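Uly1 (Catenovulum maritimum, PDB 7DRQ) is an ulvan lyase of polysaccharide lyase family 24, a calcium-containing enzyme that probably depolymerises the algal polysaccharide ulvan by beta-elimination. Local coordinates at residues G50-K54 with Y203-F207; L187-G191 with K239-F243. All coordinates share one frame; numbering follows the deposited sequence.

Interaction 1 (G50-K54 with Y203-F207)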
loop_
_atom_site.group_PDB
_atom_site.type_symbol
_atom_site.label_atom_id
_atom_site.label_comp_id
_atom_site.label_asym_id
_atom_site.label_seq_id
_atom_site.Cartn_x
_atom_site.Cartn_y
_atom_site.Cartn_z
ATOM N N GLY A 50 -4.312 2.679 1.913
ATOM C CA GLY A 50 -2.860 2.756 1.840
ATOM C C GLY A 50 -2.205 2.190 3.088
ATOM O O GLY A 50 -2.820 1.476 3.886
ATOM N N ASP A 51 -0.923 2.528 3.254
ATOM C CA ASP A 51 -0.114 2.020 4.362
ATOM C C ASP A 51 -0.360 2.870 5.613
ATOM O O ASP A 51 0.521 3.543 6.152
ATOM C CB ASP A 51 1.356 2.010 3.959
ATOM C CG ASP A 51 2.211 1.238 4.919
ATOM O OD1 ASP A 51 1.697 0.278 5.543
ATOM O OD2 ASP A 51 3.397 1.597 5.060
ATOM N N ALA A 52 -1.606 2.827 6.068
ATOM C CA ALA A 52 -2.135 3.859 6.947
ATOM C C ALA A 52 -2.207 3.455 8.410
ATOM O O ALA A 52 -2.723 4.232 9.220
ATOM C CB ALA A 52 -3.533 4.283 6.471
ATOM N N ILE A 53 -1.737 2.269 8.782
ATOM C CA ILE A 53 -1.797 1.870 10.183
ATOM C C ILE A 53 -0.546 1.084 10.551
ATOM O O ILE A 53 -0.137 0.175 9.822
ATOM C CB ILE A 53 -3.080 1.066 10.488
ATOM C CG1 ILE A 53 -2.998 0.441 11.878
ATOM C CG2 ILE A 53 -3.366 0.016 9.420
ATOM C CD1 ILE A 53 -4.361 0.054 12.426
ATOM N N LYS A 54 0.065 1.436 11.685
ATOM C CA LYS A 54 1.219 0.714 12.203
ATOM C C LYS A 54 1.078 0.576 13.709
ATOM O O LYS A 54 0.417 1.390 14.363
ATOM C CB LYS A 54 2.548 1.423 11.896
ATOM C CG LYS A 54 2.911 1.481 10.424
ATOM C CD LYS A 54 3.129 0.082 9.875
ATOM C CE LYS A 54 2.991 0.094 8.357
ATOM N NZ LYS A 54 4.025 1.016 7.737
ATOM N N TYR A 203 2.749 5.270 -4.389
ATOM C CA TYR A 203 2.499 4.132 -3.497
ATOM C C TYR A 203 3.544 3.960 -2.403
ATOM O O TYR A 203 4.268 2.954 -2.404
ATOM C CB TYR A 203 2.431 2.819 -4.273
ATOM C CG TYR A 203 1.373 2.738 -5.329
ATOM C CD1 TYR A 203 0.025 2.854 -5.018
ATOM C CD2 TYR A 203 1.730 2.530 -6.649
ATOM C CE1 TYR A 203 -0.940 2.763 -6.011
ATOM C CE2 TYR A 203 0.785 2.438 -7.638
ATOM C CZ TYR A 203 -0.542 2.553 -7.321
ATOM O OH TYR A 203 -1.461 2.456 -8.340
ATOM N N PRO A 204 3.638 4.880 -1.441
ATOM C CA PRO A 204 4.586 4.691 -0.325
ATOM C C PRO A 204 4.130 3.549 0.576
ATOM O O PRO A 204 2.990 3.533 1.046
ATOM C CB PRO A 204 4.550 6.039 0.402
ATOM C CG PRO A 204 3.143 6.557 0.128
ATOM C CD PRO A 204 2.810 6.093 -1.277
ATOM N N THR A 205 5.021 2.578 0.792
ATOM C CA THR A 205 4.752 1.437 1.660
ATOM C C THR A 205 6.012 1.119 2.447
ATOM O O THR A 205 7.019 0.721 1.855
ATOM C CB THR A 205 4.302 0.212 0.857
ATOM O OG1 THR A 205 3.122 0.538 0.118
ATOM C CG2 THR A 205 3.979 -0.956 1.803
ATOM N N PHE A 206 5.953 1.293 3.765
ATOM C CA PHE A 206 7.057 0.972 4.652
ATOM C C PHE A 206 6.986 -0.483 5.104
ATOM O O PHE A 206 5.914 -1.092 5.164
ATOM C CB PHE A 206 7.037 1.856 5.904
ATOM C CG PHE A 206 7.163 3.339 5.640
ATOM C CD1 PHE A 206 8.417 3.937 5.524
ATOM C CD2 PHE A 206 6.030 4.147 5.621
ATOM C CE1 PHE A 206 8.531 5.307 5.339
ATOM C CE2 PHE A 206 6.135 5.512 5.441
ATOM C CZ PHE A 206 7.393 6.098 5.295
ATOM N N PHE A 207 8.141 -1.028 5.472
ATOM C CA PHE A 207 8.187 -2.311 6.159
ATOM C C PHE A 207 9.379 -2.309 7.105
ATOM O O PHE A 207 10.320 -1.529 6.944
ATOM C CB PHE A 207 8.262 -3.499 5.183
ATOM C CG PHE A 207 9.337 -3.387 4.130
ATOM C CD1 PHE A 207 9.103 -2.695 2.945
ATOM C CD2 PHE A 207 10.576 -4.004 4.308
ATOM C CE1 PHE A 207 10.078 -2.607 1.966
ATOM C CE2 PHE A 207 11.559 -3.928 3.326
ATOM C CZ PHE A 207 11.320 -3.223 2.164
HETATM O O HOH W 1 0.311 4.332 1.409
HETATM O O HOH W 2 3.699 -1.881 5.672
#

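Interaction 2 (L187-G191 with K239-F243)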
loop_
_atom_site.group_PDB
_atom_site.type_symbol
_atom_site.label_atom_id
_atom_site.label_comp_id
_atom_site.label_asym_id
_atom_site.label_seq_id
_atom_site.Cartn_x
_atom_site.Cartn_y
_atom_site.Cartn_z
ATOM N N LEU A 187 11.326 17.585 0.375
ATOM C CA LEU A 187 11.365 17.168 -1.018
ATOM C C LEU A 187 12.283 15.973 -1.244
ATOM O O LEU A 187 12.420 15.517 -2.388
ATOM C CB LEU A 187 11.816 18.354 -1.882
ATOM C CG LEU A 187 11.479 18.346 -3.370
ATOM C CD1 LEU A 187 9.972 18.212 -3.566
ATOM C CD2 LEU A 187 12.009 19.614 -4.022
ATOM N N THR A 188 12.901 15.463 -0.180
ATOM C CA THR A 188 13.905 14.411 -0.233
ATOM C C THR A 188 13.920 13.694 1.107
ATOM O O THR A 188 13.535 14.255 2.137
ATOM C CB THR A 188 15.311 14.970 -0.543
ATOM O OG1 THR A 188 16.294 13.941 -0.354
ATOM C CG2 THR A 188 15.648 16.143 0.391
HETATM N N MSE A 189 14.375 12.443 1.074
HETATM C CA MSE A 189 14.584 11.637 2.273
HETATM C C MSE A 189 16.055 11.528 2.682
HETATM O O MSE A 189 16.372 11.014 3.758
HETATM C CB MSE A 189 14.026 10.233 2.032
HETATM C CG MSE A 189 12.588 10.268 1.527
HETATM SE SE MSE A 189 11.794 8.483 1.542
HETATM C CE MSE A 189 11.528 8.282 3.466
ATOM N N THR A 190 16.959 11.990 1.817
ATOM C CA THR A 190 18.389 11.814 2.032
ATOM C C THR A 190 19.093 13.090 2.449
ATOM O O THR A 190 20.327 13.088 2.580
ATOM C CB THR A 190 19.073 11.310 0.755
ATOM O OG1 THR A 190 18.930 12.312 -0.255
ATOM C CG2 THR A 190 18.476 9.981 0.279
ATOM N N GLY A 191 18.365 14.181 2.614
ATOM C CA GLY A 191 18.998 15.461 2.836
ATOM C C GLY A 191 19.527 16.124 1.586
ATOM O O GLY A 191 20.044 17.245 1.677
ATOM N N LYS A 239 18.562 10.040 8.549
ATOM C CA LYS A 239 18.177 10.197 7.152
ATOM C C LYS A 239 18.093 8.814 6.525
ATOM O O LYS A 239 18.330 7.795 7.181
ATOM C CB LYS A 239 19.164 11.098 6.403
ATOM C CG LYS A 239 20.567 10.535 6.311
ATOM C CD LYS A 239 21.516 11.571 5.735
ATOM C CE LYS A 239 22.833 10.938 5.313
ATOM N NZ LYS A 239 23.777 11.988 4.831
ATOM N N TRP A 240 17.763 8.788 5.238
ATOM C CA TRP A 240 17.570 7.556 4.495
ATOM C C TRP A 240 18.665 7.380 3.456
ATOM O O TRP A 240 19.276 8.344 2.993
ATOM C CB TRP A 240 16.212 7.552 3.799
ATOM C CG TRP A 240 15.069 7.599 4.759
ATOM C CD1 TRP A 240 14.679 8.668 5.528
ATOM C CD2 TRP A 240 14.166 6.535 5.060
ATOM N NE1 TRP A 240 13.585 8.324 6.285
ATOM C CE2 TRP A 240 13.251 7.022 6.018
ATOM C CE3 TRP A 240 14.042 5.214 4.617
ATOM C CZ2 TRP A 240 12.217 6.235 6.541
ATOM C CZ3 TRP A 240 13.006 4.429 5.130
ATOM C CH2 TRP A 240 12.118 4.943 6.088
ATOM N N SER A 241 18.906 6.123 3.105
ATOM C CA SER A 241 19.806 5.808 2.012
ATOM C C SER A 241 19.189 6.217 0.670
ATOM O O SER A 241 17.991 6.515 0.558
ATOM C CB SER A 241 20.136 4.317 2.020
ATOM O OG SER A 241 18.965 3.550 1.787
ATOM N N HIS A 242 20.036 6.231 -0.359
ATOM C CA HIS A 242 19.584 6.479 -1.723
ATOM C C HIS A 242 18.684 5.345 -2.188
ATOM O O HIS A 242 18.963 4.174 -1.921
ATOM C CB HIS A 242 20.802 6.595 -2.647
ATOM C CG HIS A 242 20.495 7.121 -4.019
ATOM N ND1 HIS A 242 19.698 6.448 -4.919
ATOM C CD2 HIS A 242 20.932 8.233 -4.659
ATOM C CE1 HIS A 242 19.626 7.142 -6.043
ATOM N NE2 HIS A 242 20.380 8.221 -5.919
ATOM N N PHE A 243 17.595 5.696 -2.876
ATOM C CA PHE A 243 16.708 4.684 -3.446
ATOM C C PHE A 243 17.500 3.719 -4.321
ATOM O O PHE A 243 18.382 4.124 -5.083
ATOM C CB PHE A 243 15.610 5.343 -4.285
ATOM C CG PHE A 243 14.331 5.618 -3.535
ATOM C CD1 PHE A 243 13.713 4.626 -2.779
ATOM C CD2 PHE A 243 13.742 6.869 -3.608
ATOM C CE1 PHE A 243 12.525 4.887 -2.111
ATOM C CE2 PHE A 243 12.562 7.146 -2.936
ATOM C CZ PHE A 243 11.949 6.152 -2.183
HETATM O O HOH W 3 22.735 11.460 2.046
HETATM O O HOH W 4 22.592 14.420 3.534
#

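Interaction 1 (G50-K54 with Y203-F207)
The carboxylate of D51 makes the direct hydrogen bond between the two segments, its OD2 accepting the backbone N-H of F206 at an N to OD2 distance of 2.9 Å and an N-H...O angle of 156°. A second donor, K54 NZ, forms a salt bridge with the same OD2 at 2.8 Å. The lysine comes in on the syn side, whereas F206 N lies above the carboxylate plane (40° out of it), and the two donors arrive from opposite faces. Gripped twice in this way, OD2 is fixed in place. OD2 also lies 3.7 Å from F206 CD2, at the edge of the ring, while K54 NZ comes within 3.6 Å of F206 CB, its chain crossing the phenylalanine side chain at about a right angle. Bends at chi2 and chi4 curl the lysine back toward D51, three residues earlier. At the backbone of the aspartate a water accepts from D51 N at 2.9 Å and donates to P204 O at 2.8 Å, a bridge between the two backbones. D51 itself is the centre of an inverse gamma turn. K54 NZ has a further partner in V113 O. Segment 50-54 leads into strand 53-56, one edge of its four-stranded blade, and 203-207 belongs to the edge strand 201-208 of another, near the middle of a fold consistent with a beta-propeller. Strand 111-115 borders both segments, with A112 touching D51, P204 and F206, while strand 214-220 pairs with 201-208 and strand 444-452 packs on A52, I53 and K54.

Interaction 2 (L187-G191 with K239-F243)
M189, a selenomethionine, reaches from its loop onto the indole of W240 and touches it at both ends of its side chain. Its CB lies 3.9 Å from W240 CB. With CG anti to the carbonyl carbon (chi1 -52°) and the chain extended through chi2, SE is carried out above the five-membered ring, 4.7 Å from its centroid, and also makes an oblique Met-aromatic contact with F243, whose CZ is 4.4 Å from SE. The bend at chi3 (74°) then turns the methyl down onto the indole, where CE sits over the face in a CH-pi contact, 3.4 Å from the five-membered ring centroid. W240 belongs to strand 239-245, the edge strand opposite 201-208 in a four-stranded antiparallel sheet of the kind that forms a propeller blade, and the loop 187-191 lies against that edge. W240 NE1 is hydrogen-bonded to Y150 OH, which helps fix the ring under the methyl. Next to this CH-pi contact the backbones join through a hydrogen bond from W240 N to M189 O, 3.0 Å long, the donor tilted 28° from the carbonyl plane. T190 follows with its CG2 methyl packed 3.3 Å from W240 O. T188 OG1 accepts from T190 N in an ST turn that shapes the loop. At the outer end two waters each donate to T190 O and accept from K239 NZ, the lysine running extended beyond CG to meet them.

How the interactions relate
Along the chain the four segments come in the order 50-54, 187-191, 203-207, 239-243, so the two contacts cross: the loop of interaction 2 starts inside that of interaction 1 and ends beyond it. Interaction 1 closes the longer one, spanning 148 residues, and joins the blade beginning at strand 53-56 to strand 201-208. Interaction 2 spans 47 residues and brings strand 239-245, the far edge of the sheet that strand 201-208 begins, back to the loop that precedes helix 195-198. Together they hold this one blade at both edges, near the centre of the chain and at its periphery. Their centres are about 17 Å apart, yet they touch through F206 CE1 and W240 CH2, 3.7 Å apart.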